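Local coordinates for protein GDP-perosamine synthase (Caulobacter crescentus, PDB 3BN1) that makes GDP-perosamine, transferring an amino group from L-glutamate to GDP-4-keto-6-deoxy-D-mannose with the help of pyridoxal phosphate, at residues I139-P144 and T167-K172; L114-L119 and D143-V148; D178-S183 and M197-D202. All coordinates share one frame; numbering follows the deposited sequence.

Contact 1 (I139-P144 and T167-K172); sequences ICDMDP and TYRGKK
Tyr168 reaches from the 167-172 hairpin to the start of helix 142-151, and its hydroxyl is gripped twice there. OH donates to Asp141 OD1 over 2.5 Å, meeting that oxygen nearly head-on, and accepts from Asp143 N at 3.1 Å along an almost straight path (171°). One helix-start amide is thereby satisfied by a side chain of the hairpin. CG of Tyr168 stands anti to the backbone N (chi1 177°), carried out toward the helix start. Met142 CB lies over one ring face, 4.1 Å from the centroid in a CH-pi contact, while Arg169 CG lies over the opposite face.

Arg169, extended from CG to NE, brings its guanidinium plane over the Tyr168 hydroxyl. Within that guanidinium plane NH1 meets Asp143 OD2 at 2.7 Å, on the anti side of the carboxylate and about 31° out of the carboxylate plane, completing a salt bridge. Asp141 OD1, already taken by the phenol, is only a long ion-pair partner of Arg169 NH2 at 3.8 Å and lies well off the guanidinium plane. Apolar support comes from Ile139, whose CG2 packs on Tyr168 CB at 3.8 Å.

A type I' turn from Tyr168 to Lys171 closes the two-stranded hairpin. The backbone of the hairpin bonds to Thr282 and Arg284, and the tip of Tyr168 meets the first turn of helix 142-151.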
ATOM      1  N   ILE A 139      -8.575  -2.898 -24.985  1.00 11.01           N
ATOM      2  CA  ILE A 139      -9.844  -3.258 -24.251  1.00  3.51           C
ATOM      3  C   ILE A 139     -10.474  -4.579 -24.722  1.00  9.65           C
ATOM      4  O   ILE A 139     -10.541  -4.848 -25.926  1.00 10.14           O
ATOM      5  CB  ILE A 139     -10.843  -2.064 -24.285  1.00 13.76           C
ATOM      6  CG1 ILE A 139     -10.229  -0.850 -23.531  1.00  8.22           C
ATOM      7  CG2 ILE A 139     -12.203  -2.458 -23.710  1.00  7.98           C
ATOM      8  CD1 ILE A 139     -10.935   0.488 -23.634  1.00 13.92           C
ATOM      9  N   CYS A 140     -10.920  -5.433 -23.792  1.00 17.13           N
ATOM     10  CA  CYS A 140     -11.572  -6.678 -24.187  1.00 15.99           C
ATOM     11  C   CYS A 140     -12.870  -6.346 -24.915  1.00 16.40           C
ATOM     12  O   CYS A 140     -13.307  -5.189 -24.934  1.00  9.56           O
ATOM     13  CB  CYS A 140     -12.024  -7.423 -22.935  1.00  7.13           C
ATOM     14  SG  CYS A 140     -10.634  -7.870 -21.839  1.00 10.96           S
ATOM     15  N   ASP A 141     -13.467  -7.370 -25.526  1.00  7.39           N
ATOM     16  CA  ASP A 141     -14.730  -7.176 -26.230  1.00 14.56           C
ATOM     17  C   ASP A 141     -15.872  -7.028 -25.237  1.00  9.37           C
ATOM     18  O   ASP A 141     -16.595  -7.985 -24.913  1.00 11.16           O
ATOM     19  CB  ASP A 141     -14.995  -8.324 -27.204  1.00 12.09           C
ATOM     20  CG  ASP A 141     -16.000  -7.924 -28.309  1.00 22.96           C
ATOM     21  OD1 ASP A 141     -16.442  -6.757 -28.401  1.00 14.00           O
ATOM     22  OD2 ASP A 141     -16.326  -8.777 -29.146  1.00 18.20           O
ATOM     23  N   MET A 142     -15.993  -5.812 -24.745  1.00  9.08           N
ATOM     24  CA  MET A 142     -16.924  -5.485 -23.668  1.00 10.87           C
ATOM     25  C   MET A 142     -18.391  -5.726 -23.806  1.00  8.50           C
ATOM     26  O   MET A 142     -19.044  -6.203 -22.892  1.00 12.68           O
ATOM     27  CB  MET A 142     -16.642  -4.110 -23.063  1.00  3.54           C
ATOM     28  CG  MET A 142     -15.249  -3.996 -22.492  1.00 16.24           C
ATOM     29  SD  MET A 142     -14.978  -5.167 -21.096  1.00 16.57           S
ATOM     30  CE  MET A 142     -16.273  -4.683 -19.873  1.00  7.62           C
ATOM     31  N   ASP A 143     -18.914  -5.421 -24.987  1.00 16.63           N
ATOM     32  CA  ASP A 143     -20.331  -5.567 -25.148  1.00 15.02           C
ATOM     33  C   ASP A 143     -20.783  -7.003 -24.905  1.00 14.97           C
ATOM     34  O   ASP A 143     -21.667  -7.260 -24.099  1.00  8.12           O
ATOM     35  CB  ASP A 143     -20.718  -4.960 -26.501  1.00  7.59           C
ATOM     36  CG  ASP A 143     -20.747  -3.424 -26.482  1.00 19.22           C
ATOM     37  OD1 ASP A 143     -20.595  -2.818 -25.375  1.00 14.40           O
ATOM     38  OD2 ASP A 143     -20.930  -2.836 -27.574  1.00 20.45           O
ATOM     39  N   PRO A 144     -20.177  -7.990 -25.536  1.00  8.45           N
ATOM     40  CA  PRO A 144     -20.659  -9.348 -25.260  1.00 16.78           C
ATOM     41  C   PRO A 144     -20.487  -9.735 -23.775  1.00  9.52           C
ATOM     42  O   PRO A 144     -21.249 -10.517 -23.214  1.00  9.90           O
ATOM     43  CB  PRO A 144     -19.734 -10.244 -26.122  1.00 12.48           C
ATOM     44  CG  PRO A 144     -19.003  -9.353 -26.978  1.00 17.43           C
ATOM     45  CD  PRO A 144     -19.416  -7.926 -26.796  1.00  7.21           C
ATOM     46  N   THR A 167      -9.904   3.141 -25.714  1.00 19.37           N
ATOM     47  CA  THR A 167     -11.343   3.395 -25.819  1.00 10.15           C
ATOM     48  C   THR A 167     -12.003   2.195 -26.516  1.00 11.03           C
ATOM     49  O   THR A 167     -11.360   1.406 -27.218  1.00  4.55           O
ATOM     50  CB  THR A 167     -11.686   4.666 -26.661  1.00 10.91           C
ATOM     51  OG1 THR A 167     -11.106   4.503 -27.967  1.00  9.11           O
ATOM     52  CG2 THR A 167     -11.178   5.928 -25.991  1.00 17.98           C
ATOM     53  N   TYR A 168     -13.316   2.111 -26.365  1.00 11.09           N
ATOM     54  CA  TYR A 168     -14.070   1.007 -26.909  1.00 16.43           C
ATOM     55  C   TYR A 168     -15.443   1.566 -27.253  1.00 18.38           C
ATOM     56  O   TYR A 168     -16.176   2.065 -26.381  1.00 12.18           O
ATOM     57  CB  TYR A 168     -14.213  -0.063 -25.808  1.00  8.91           C
ATOM     58  CG  TYR A 168     -15.053  -1.247 -26.223  1.00 21.90           C
ATOM     59  CD1 TYR A 168     -14.446  -2.345 -26.872  1.00 15.86           C
ATOM     60  CD2 TYR A 168     -16.454  -1.259 -26.028  1.00  5.23           C
ATOM     61  CE1 TYR A 168     -15.194  -3.420 -27.325  1.00  4.94           C
ATOM     62  CE2 TYR A 168     -17.238  -2.361 -26.484  1.00 12.63           C
ATOM     63  CZ  TYR A 168     -16.600  -3.447 -27.127  1.00 12.81           C
ATOM     64  OH  TYR A 168     -17.337  -4.566 -27.547  1.00 17.25           O
ATOM     65  N   ARG A 169     -15.783   1.485 -28.529  1.00 13.42           N
ATOM     66  CA  ARG A 169     -17.083   1.957 -28.983  1.00 16.75           C
ATOM     67  C   ARG A 169     -17.589   3.231 -28.284  1.00 18.50           C
ATOM     68  O   ARG A 169     -18.732   3.320 -27.797  1.00 14.05           O
ATOM     69  CB  ARG A 169     -18.072   0.808 -28.933  1.00  7.14           C
ATOM     70  CG  ARG A 169     -17.575  -0.349 -29.820  1.00  6.94           C
ATOM     71  CD  ARG A 169     -18.550  -1.472 -29.721  1.00  5.21           C
ATOM     72  NE  ARG A 169     -18.097  -2.670 -30.477  1.00 24.99           N
ATOM     73  CZ  ARG A 169     -18.684  -3.889 -30.444  1.00 17.80           C
ATOM     74  NH1 ARG A 169     -19.771  -4.126 -29.702  1.00 30.15           N
ATOM     75  NH2 ARG A 169     -18.193  -4.905 -31.155  1.00 45.29           N
ATOM     76  N   GLY A 170     -16.676   4.200 -28.263  1.00 14.16           N
ATOM     77  CA  GLY A 170     -16.835   5.573 -27.796  1.00 13.44           C
ATOM     78  C   GLY A 170     -16.609   5.891 -26.324  1.00 38.35           C
ATOM     79  O   GLY A 170     -16.861   7.023 -25.861  1.00 17.03           O
ATOM     80  N   LYS A 171     -16.145   4.878 -25.599  1.00 15.71           N
ATOM     81  CA  LYS A 171     -15.943   4.993 -24.146  1.00 10.47           C
ATOM     82  C   LYS A 171     -14.506   4.695 -23.796  1.00  7.07           C
ATOM     83  O   LYS A 171     -13.897   3.837 -24.411  1.00 14.10           O
ATOM     84  CB  LYS A 171     -16.838   3.957 -23.487  1.00 12.07           C
ATOM     85  CG  LYS A 171     -18.369   4.229 -23.750  1.00 12.06           C
ATOM     86  CD  LYS A 171     -19.148   3.261 -22.863  1.00 18.16           C
ATOM     87  CE  LYS A 171     -20.144   4.015 -21.987  1.00 99.89           C
ATOM     88  NZ  LYS A 171     -19.712   3.960 -20.566  1.00 36.87           N
ATOM     89  N   LYS A 172     -13.994   5.380 -22.792  1.00 13.43           N
ATOM     90  CA  LYS A 172     -12.627   5.182 -22.339  1.00 15.70           C
ATOM     91  C   LYS A 172     -12.565   3.944 -21.441  1.00 33.22           C
ATOM     92  O   LYS A 172     -13.582   3.579 -20.836  1.00 10.28           O
ATOM     93  CB  LYS A 172     -12.266   6.403 -21.500  1.00  8.96           C
ATOM     94  CG  LYS A 172     -11.701   7.522 -22.380  1.00 12.51           C
ATOM     95  CD  LYS A 172     -10.184   7.512 -22.469  1.00  6.27           C
ATOM     96  CE  LYS A 172      -9.771   8.581 -23.486  1.00 13.38           C
ATOM     97  NZ  LYS A 172     -10.050   9.948 -22.910  1.00 17.84           N
TER

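Contact 2 (L114-L119 and D143-V148); sequences LDAAKL and DPILEV
Pro144 and Val148 point toward 114-119, and Ile145 reaches it with its branches, all three from helix 142-151, an early turn of which is held by the 2.7 Å backbone bond from Glu147 N to Asp143 O. The contact itself is wholly apolar. Ala116 CB touches two neighbours on that helix, 3.6 Å from Ile145 CG1 and 3.8 Å from Pro144 CB, and so small a side chain lets the backbones come close: the CA atoms of Ala116 and Ile145 are 5.4 Å apart.

Ile145 uses all its branches. CG1, anti to the carbonyl carbon (chi1 -64°), lies against Ala116 CB, while CD1 reaches Leu114 CD2 more loosely at 4.3 Å. CG2 meets Leu119 CD2 at 4.1 Å, the two side chains crossing at about a right angle. The same Leu119 methyl also approaches Val148 CB.

Within 114-119, Asp115 caps the short, weakly bonded helix 116-119: its OD1 accepts from Ala117 N at 3.1 Å, with the donor above the carboxylate plane.

Leu114 also packs on Val105 and Ile130, and Leu119 on Ile130, which seats 114-119 on strands 101-105 and 127-130. The arrangement is that of helical connections from two successive beta-alpha-beta crossovers lying side by side on the parallel part of the large aminotransferase sheet.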
ATOM      1  N   LEU A 114      -9.766 -11.857 -22.619  1.00 13.42           N
ATOM      2  CA  LEU A 114     -10.855 -12.709 -22.173  1.00 17.17           C
ATOM      3  C   LEU A 114     -11.763 -13.132 -23.327  1.00 17.76           C
ATOM      4  O   LEU A 114     -12.310 -12.294 -24.035  1.00  8.42           O
ATOM      5  CB  LEU A 114     -11.677 -11.921 -21.151  1.00 12.16           C
ATOM      6  CG  LEU A 114     -12.572 -12.833 -20.337  1.00  8.26           C
ATOM      7  CD1 LEU A 114     -12.917 -11.996 -19.087  1.00 13.38           C
ATOM      8  CD2 LEU A 114     -13.820 -13.236 -21.128  1.00 13.78           C
ATOM      9  N   ASP A 115     -11.985 -14.438 -23.493  1.00 11.56           N
ATOM     10  CA  ASP A 115     -12.842 -14.868 -24.585  1.00 12.92           C
ATOM     11  C   ASP A 115     -14.314 -14.907 -24.115  1.00 17.94           C
ATOM     12  O   ASP A 115     -14.729 -15.764 -23.322  1.00 18.58           O
ATOM     13  CB  ASP A 115     -12.310 -16.207 -25.011  1.00  7.76           C
ATOM     14  CG  ASP A 115     -13.100 -16.772 -26.190  1.00 21.20           C
ATOM     15  OD1 ASP A 115     -14.158 -16.203 -26.544  1.00 10.15           O
ATOM     16  OD2 ASP A 115     -12.676 -17.811 -26.726  1.00 24.02           O
ATOM     17  N   ALA A 116     -15.074 -13.890 -24.506  1.00 12.31           N
ATOM     18  CA  ALA A 116     -16.482 -13.756 -24.056  1.00 25.76           C
ATOM     19  C   ALA A 116     -17.378 -14.958 -24.307  1.00 13.83           C
ATOM     20  O   ALA A 116     -18.279 -15.280 -23.516  1.00 15.80           O
ATOM     21  CB  ALA A 116     -17.124 -12.487 -24.569  1.00  6.21           C
ATOM     22  N   ALA A 117     -16.999 -15.684 -25.347  1.00 14.71           N
ATOM     23  CA  ALA A 117     -17.690 -16.902 -25.719  1.00 12.39           C
ATOM     24  C   ALA A 117     -17.463 -18.046 -24.753  1.00 21.06           C
ATOM     25  O   ALA A 117     -18.190 -19.026 -24.872  1.00 12.60           O
ATOM     26  CB  ALA A 117     -17.364 -17.333 -27.128  1.00 11.12           C
ATOM     27  N   LYS A 118     -16.485 -17.949 -23.844  1.00 10.98           N
ATOM     28  CA  LYS A 118     -16.221 -19.052 -22.900  1.00 17.18           C
ATOM     29  C   LYS A 118     -16.751 -18.699 -21.509  1.00 22.43           C
ATOM     30  O   LYS A 118     -16.716 -19.474 -20.550  1.00 14.62           O
ATOM     31  CB  LYS A 118     -14.716 -19.379 -22.854  1.00 15.42           C
ATOM     32  CG  LYS A 118     -14.210 -19.788 -24.226  1.00 21.91           C
ATOM     33  CD  LYS A 118     -12.960 -20.692 -24.192  1.00 17.84           C
ATOM     34  CE  LYS A 118     -13.269 -22.053 -24.875  1.00 50.37           C
ATOM     35  NZ  LYS A 118     -12.434 -22.412 -26.079  1.00 56.85           N
ATOM     36  N   LEU A 119     -17.286 -17.502 -21.406  1.00  9.24           N
ATOM     37  CA  LEU A 119     -17.778 -17.071 -20.111  1.00 12.55           C
ATOM     38  C   LEU A 119     -18.976 -17.810 -19.536  1.00 17.58           C
ATOM     39  O   LEU A 119     -18.986 -18.243 -18.365  1.00 12.96           O
ATOM     40  CB  LEU A 119     -18.167 -15.612 -20.265  1.00 20.01           C
ATOM     41  CG  LEU A 119     -17.909 -14.476 -19.291  1.00 51.45           C
ATOM     42  CD1 LEU A 119     -16.559 -14.689 -18.555  1.00 23.78           C
ATOM     43  CD2 LEU A 119     -18.012 -13.177 -20.154  1.00 13.24           C
ATOM     44  N   ASP A 143     -18.914  -5.421 -24.987  1.00 16.63           N
ATOM     45  CA  ASP A 143     -20.331  -5.567 -25.148  1.00 15.02           C
ATOM     46  C   ASP A 143     -20.783  -7.003 -24.905  1.00 14.97           C
ATOM     47  O   ASP A 143     -21.667  -7.260 -24.099  1.00  8.12           O
ATOM     48  CB  ASP A 143     -20.718  -4.960 -26.501  1.00  7.59           C
ATOM     49  CG  ASP A 143     -20.747  -3.424 -26.482  1.00 19.22           C
ATOM     50  OD1 ASP A 143     -20.595  -2.818 -25.375  1.00 14.40           O
ATOM     51  OD2 ASP A 143     -20.930  -2.836 -27.574  1.00 20.45           O
ATOM     52  N   PRO A 144     -20.177  -7.990 -25.536  1.00  8.45           N
ATOM     53  CA  PRO A 144     -20.659  -9.348 -25.260  1.00 16.78           C
ATOM     54  C   PRO A 144     -20.487  -9.735 -23.775  1.00  9.52           C
ATOM     55  O   PRO A 144     -21.249 -10.517 -23.214  1.00  9.90           O
ATOM     56  CB  PRO A 144     -19.734 -10.244 -26.122  1.00 12.48           C
ATOM     57  CG  PRO A 144     -19.003  -9.353 -26.978  1.00 17.43           C
ATOM     58  CD  PRO A 144     -19.416  -7.926 -26.796  1.00  7.21           C
ATOM     59  N   ILE A 145     -19.436  -9.216 -23.165  1.00 12.11           N
ATOM     60  CA  ILE A 145     -19.144  -9.606 -21.814  1.00  9.04           C
ATOM     61  C   ILE A 145     -20.215  -8.955 -20.903  1.00 22.11           C
ATOM     62  O   ILE A 145     -20.698  -9.544 -19.917  1.00 11.70           O
ATOM     63  CB  ILE A 145     -17.733  -9.082 -21.450  1.00  8.69           C
ATOM     64  CG1 ILE A 145     -16.629  -9.711 -22.299  1.00 11.93           C
ATOM     65  CG2 ILE A 145     -17.509  -9.121 -19.918  1.00 11.98           C
ATOM     66  CD1 ILE A 145     -15.217  -9.223 -21.920  1.00  9.30           C
ATOM     67  N   LEU A 146     -20.532  -7.696 -21.192  1.00 13.59           N
ATOM     68  CA  LEU A 146     -21.558  -6.976 -20.424  1.00  7.94           C
ATOM     69  C   LEU A 146     -22.902  -7.663 -20.690  1.00  6.90           C
ATOM     70  O   LEU A 146     -23.752  -7.824 -19.769  1.00 17.88           O
ATOM     71  CB  LEU A 146     -21.611  -5.507 -20.828  1.00  3.16           C
ATOM     72  CG  LEU A 146     -20.387  -4.699 -20.359  1.00  6.89           C
ATOM     73  CD1 LEU A 146     -20.423  -3.330 -20.979  1.00 11.14           C
ATOM     74  CD2 LEU A 146     -20.438  -4.529 -18.804  1.00 15.01           C
ATOM     75  N   GLU A 147     -23.083  -8.127 -21.927  1.00 15.25           N
ATOM     76  CA  GLU A 147     -24.324  -8.850 -22.248  1.00 15.12           C
ATOM     77  C   GLU A 147     -24.508 -10.063 -21.320  1.00 39.17           C
ATOM     78  O   GLU A 147     -25.577 -10.224 -20.696  1.00 10.12           O
ATOM     79  CB  GLU A 147     -24.401  -9.213 -23.744  1.00 20.42           C
ATOM     80  CG  GLU A 147     -25.780  -9.771 -24.204  1.00 41.37           C
ATOM     81  CD  GLU A 147     -26.108 -11.200 -23.707  1.00 99.89           C
ATOM     82  OE1 GLU A 147     -25.206 -12.060 -23.587  1.00 46.00           O
ATOM     83  OE2 GLU A 147     -27.300 -11.499 -23.447  1.00 25.99           O
ATOM     84  N   VAL A 148     -23.467 -10.894 -21.194  1.00 11.43           N
ATOM     85  CA  VAL A 148     -23.568 -12.077 -20.315  1.00 10.07           C
ATOM     86  C   VAL A 148     -23.789 -11.682 -18.843  1.00  4.70           C
ATOM     87  O   VAL A 148     -24.690 -12.216 -18.148  1.00 18.81           O
ATOM     88  CB  VAL A 148     -22.315 -12.964 -20.472  1.00  8.48           C
ATOM     89  CG1 VAL A 148     -22.317 -14.129 -19.475  1.00 14.34           C
ATOM     90  CG2 VAL A 148     -22.274 -13.490 -21.855  1.00  7.32           C
TER

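Contact 3 (D178-S183 and M197-D202); sequences DCATFS and MITTND
Thr200 turns OG1 anti to its own backbone N (chi1 -167°), and Phe182 holds CG anti to its carbonyl carbon (chi1 -62°); the first brings a hydroxyl to Asp178, the second starts the ring toward Thr199. Thr200 OG1 donates to Asp178 O at 2.7 Å, and a water donates to the same carbonyl oxygen while accepting from Asn201 N, so Asp178 O is gripped twice where strand 179-183 begins and strand 196-200 ends. OG1 in turn takes a weak bond from Asp202 N.

From there to Phe182 the strands pair antiparallel. Ala180 and Thr199 form a hydrogen-bonded pair, with Thr199 N to Ala180 O at 2.9 Å, and Phe182 and Met197 form another, with Phe182 N to Met197 O at 2.9 Å and Met197 N to Phe182 O at 3.1 Å. Thr181 and Ile198 make the non-hydrogen-bonded pair between them.

This is the antiparallel part of the mixed seven-stranded sheet of the aspartate aminotransferase fold: strand 196-200 runs against both neighbours, 179-183 and 55-59. The connection between the two segments carries position 188, the lysine modified with the cofactor, and Ser183 OG bonds to its phosphate.

The Phe182 and Thr199 side chains cross at about a right angle, and the ring turns its edge to Thr199, with CE1 3.7 Å from OG1, whose bonding partner is Gly174 O. Phe47 of helix 38-51 meets the same ring edge-to-face. On the other side of the sheet Ile198 CG2 touches Cys179 CB at 4.1 Å, and Cys179, Thr181 and Ile198 all pack against helix 62-72.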
ATOM      1  N   ASP A 178     -18.730  -1.990 -13.631  1.00 10.45           N
ATOM      2  CA  ASP A 178     -19.249  -1.354 -12.451  1.00  7.70           C
ATOM      3  C   ASP A 178     -18.161  -0.469 -11.876  1.00  1.83           C
ATOM      4  O   ASP A 178     -18.418   0.626 -11.318  1.00 15.20           O
ATOM      5  CB  ASP A 178     -19.699  -2.484 -11.548  1.00  7.65           C
ATOM      6  CG  ASP A 178     -20.933  -3.179 -12.148  1.00 12.01           C
ATOM      7  OD1 ASP A 178     -22.050  -2.579 -12.076  1.00 14.80           O
ATOM      8  OD2 ASP A 178     -20.799  -4.305 -12.697  1.00 23.89           O
ATOM      9  N   CYS A 179     -16.917  -0.926 -12.025  1.00 10.35           N
ATOM     10  CA  CYS A 179     -15.805  -0.085 -11.582  1.00  9.59           C
ATOM     11  C   CYS A 179     -14.614  -0.614 -12.347  1.00  9.27           C
ATOM     12  O   CYS A 179     -14.743  -1.521 -13.192  1.00  9.57           O
ATOM     13  CB  CYS A 179     -15.546  -0.147 -10.070  1.00 14.62           C
ATOM     14  SG  CYS A 179     -15.300  -1.870  -9.501  1.00 12.84           S
ATOM     15  N   ALA A 180     -13.467   0.016 -12.171  1.00  9.06           N
ATOM     16  CA  ALA A 180     -12.299  -0.487 -12.925  1.00  5.59           C
ATOM     17  C   ALA A 180     -11.106  -0.019 -12.135  1.00 12.69           C
ATOM     18  O   ALA A 180     -11.217   0.948 -11.362  1.00  7.35           O
ATOM     19  CB  ALA A 180     -12.222   0.186 -14.288  1.00 12.51           C
ATOM     20  N   THR A 181      -9.950  -0.627 -12.425  1.00 14.05           N
ATOM     21  CA  THR A 181      -8.718  -0.220 -11.747  1.00 14.77           C
ATOM     22  C   THR A 181      -7.583   0.009 -12.757  1.00  5.51           C
ATOM     23  O   THR A 181      -7.576  -0.494 -13.903  1.00 10.81           O
ATOM     24  CB  THR A 181      -8.296  -1.236 -10.681  1.00 10.21           C
ATOM     25  OG1 THR A 181      -7.951  -2.417 -11.381  1.00 11.43           O
ATOM     26  CG2 THR A 181      -9.488  -1.613  -9.790  1.00  3.30           C
ATOM     27  N   PHE A 182      -6.665   0.852 -12.304  1.00 11.55           N
ATOM     28  CA  PHE A 182      -5.492   1.202 -13.065  1.00  8.12           C
ATOM     29  C   PHE A 182      -4.262   1.166 -12.186  1.00  7.51           C
ATOM     30  O   PHE A 182      -4.328   1.332 -10.951  1.00  9.48           O
ATOM     31  CB  PHE A 182      -5.593   2.627 -13.604  1.00 15.78           C
ATOM     32  CG  PHE A 182      -6.726   2.836 -14.544  1.00  9.45           C
ATOM     33  CD1 PHE A 182      -8.009   3.149 -14.054  1.00  7.52           C
ATOM     34  CD2 PHE A 182      -6.511   2.745 -15.914  1.00 10.23           C
ATOM     35  CE1 PHE A 182      -9.085   3.301 -14.940  1.00 12.54           C
ATOM     36  CE2 PHE A 182      -7.515   3.050 -16.821  1.00  5.95           C
ATOM     37  CZ  PHE A 182      -8.832   3.294 -16.338  1.00  9.00           C
ATOM     38  N   SER A 183      -3.147   1.015 -12.870  1.00  8.44           N
ATOM     39  CA  SER A 183      -1.839   0.948 -12.221  1.00  5.47           C
ATOM     40  C   SER A 183      -0.912   2.059 -12.741  1.00 21.11           C
ATOM     41  O   SER A 183      -0.789   2.276 -13.954  1.00 13.62           O
ATOM     42  CB  SER A 183      -1.147  -0.351 -12.590  1.00  6.57           C
ATOM     43  OG  SER A 183       0.189  -0.311 -12.090  1.00  9.19           O
ATOM     44  N   MET A 197      -5.527   3.534  -9.210  1.00  9.05           N
ATOM     45  CA  MET A 197      -6.719   4.332  -9.121  1.00  6.20           C
ATOM     46  C   MET A 197      -7.913   3.415  -9.380  1.00 32.01           C
ATOM     47  O   MET A 197      -7.823   2.444 -10.147  1.00  9.60           O
ATOM     48  CB  MET A 197      -6.649   5.380 -10.240  1.00  9.82           C
ATOM     49  CG  MET A 197      -7.890   6.313 -10.324  1.00  8.34           C
ATOM     50  SD  MET A 197      -7.556   7.703  -9.166  1.00 11.70           S
ATOM     51  CE  MET A 197      -6.269   8.653  -9.872  1.00  6.65           C
ATOM     52  N   ILE A 198      -9.043   3.736  -8.756  1.00  7.24           N
ATOM     53  CA  ILE A 198     -10.308   3.039  -9.084  1.00 22.66           C
ATOM     54  C   ILE A 198     -11.255   4.065  -9.714  1.00 19.61           C
ATOM     55  O   ILE A 198     -11.384   5.186  -9.180  1.00 14.37           O
ATOM     56  CB  ILE A 198     -11.060   2.467  -7.834  1.00 10.42           C
ATOM     57  CG1 ILE A 198     -10.094   1.636  -6.982  1.00 11.97           C
ATOM     58  CG2 ILE A 198     -12.351   1.681  -8.234  1.00 11.00           C
ATOM     59  CD1 ILE A 198     -10.670   1.305  -5.628  1.00 11.25           C
ATOM     60  N   THR A 199     -11.976   3.661 -10.769  1.00  9.08           N
ATOM     61  CA  THR A 199     -12.956   4.530 -11.396  1.00 17.33           C
ATOM     62  C   THR A 199     -14.338   3.875 -11.327  1.00  6.54           C
ATOM     63  O   THR A 199     -14.464   2.652 -11.296  1.00  9.55           O
ATOM     64  CB  THR A 199     -12.602   4.894 -12.844  1.00  8.11           C
ATOM     65  OG1 THR A 199     -12.458   3.699 -13.596  1.00 12.47           O
ATOM     66  CG2 THR A 199     -11.326   5.721 -12.936  1.00  9.35           C
ATOM     67  N   THR A 200     -15.337   4.722 -11.115  1.00 10.15           N
ATOM     68  CA  THR A 200     -16.691   4.278 -11.013  1.00  6.98           C
ATOM     69  C   THR A 200     -17.707   5.384 -11.160  1.00 15.50           C
ATOM     70  O   THR A 200     -17.417   6.552 -10.948  1.00  6.31           O
ATOM     71  CB  THR A 200     -16.973   3.498  -9.718  1.00 16.58           C
ATOM     72  OG1 THR A 200     -18.243   2.842  -9.846  1.00  9.81           O
ATOM     73  CG2 THR A 200     -17.044   4.448  -8.476  1.00  8.96           C
ATOM     74  N   ASN A 201     -18.907   5.013 -11.594  1.00 13.40           N
ATOM     75  CA  ASN A 201     -19.944   6.033 -11.675  1.00 26.61           C
ATOM     76  C   ASN A 201     -20.879   5.964 -10.475  1.00 17.01           C
ATOM     77  O   ASN A 201     -21.519   6.947 -10.181  1.00 13.39           O
ATOM     78  CB  ASN A 201     -20.727   5.973 -12.992  1.00 13.85           C
ATOM     79  CG  ASN A 201     -19.947   6.614 -14.168  1.00 10.01           C
ATOM     80  OD1 ASN A 201     -19.510   7.765 -14.092  1.00 15.71           O
ATOM     81  ND2 ASN A 201     -19.721   5.838 -15.219  1.00 15.80           N
ATOM     82  N   ASP A 202     -20.916   4.833  -9.759  1.00 12.92           N
ATOM     83  CA  ASP A 202     -21.816   4.615  -8.631  1.00 20.54           C
ATOM     84  C   ASP A 202     -21.385   5.318  -7.373  1.00 19.34           C
ATOM     85  O   ASP A 202     -20.306   5.058  -6.849  1.00 22.11           O
ATOM     86  CB  ASP A 202     -21.966   3.152  -8.330  1.00 28.36           C
ATOM     87  CG  ASP A 202     -22.929   2.910  -7.185  1.00 14.93           C
ATOM     88  OD1 ASP A 202     -24.140   3.022  -7.437  1.00 55.80           O
ATOM     89  OD2 ASP A 202     -22.464   2.650  -6.052  1.00 56.75           O
TER
HETATM   90  O   HOH W   1     -20.009   2.602 -12.486  1.00 22.90           O

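Overall arrangement
Contacts 1 and 2 use the same helix, 142-151, sharing Asp143 and Pro144: its first residues meet the hairpin, and the turn that follows meets 114-119. Their centres are about 12 Å apart, and they touch where Cys140 CB packs on Ile145 CD1 at 3.8 Å. Contact 3 stands apart within the large sheet, its centre about 15 Å from that of contact 1 and about 19 Å from that of contact 2, with nearest atoms about 6 Å away in each case. Yet strand 171-172 of contact 1 is followed in the chain by strand 179-183. Contact 3 is tied to the active site through Ser183 and the cofactor phosphate, the Phe182 side chain lying about 12 Å from the bound 2-oxoglutarate.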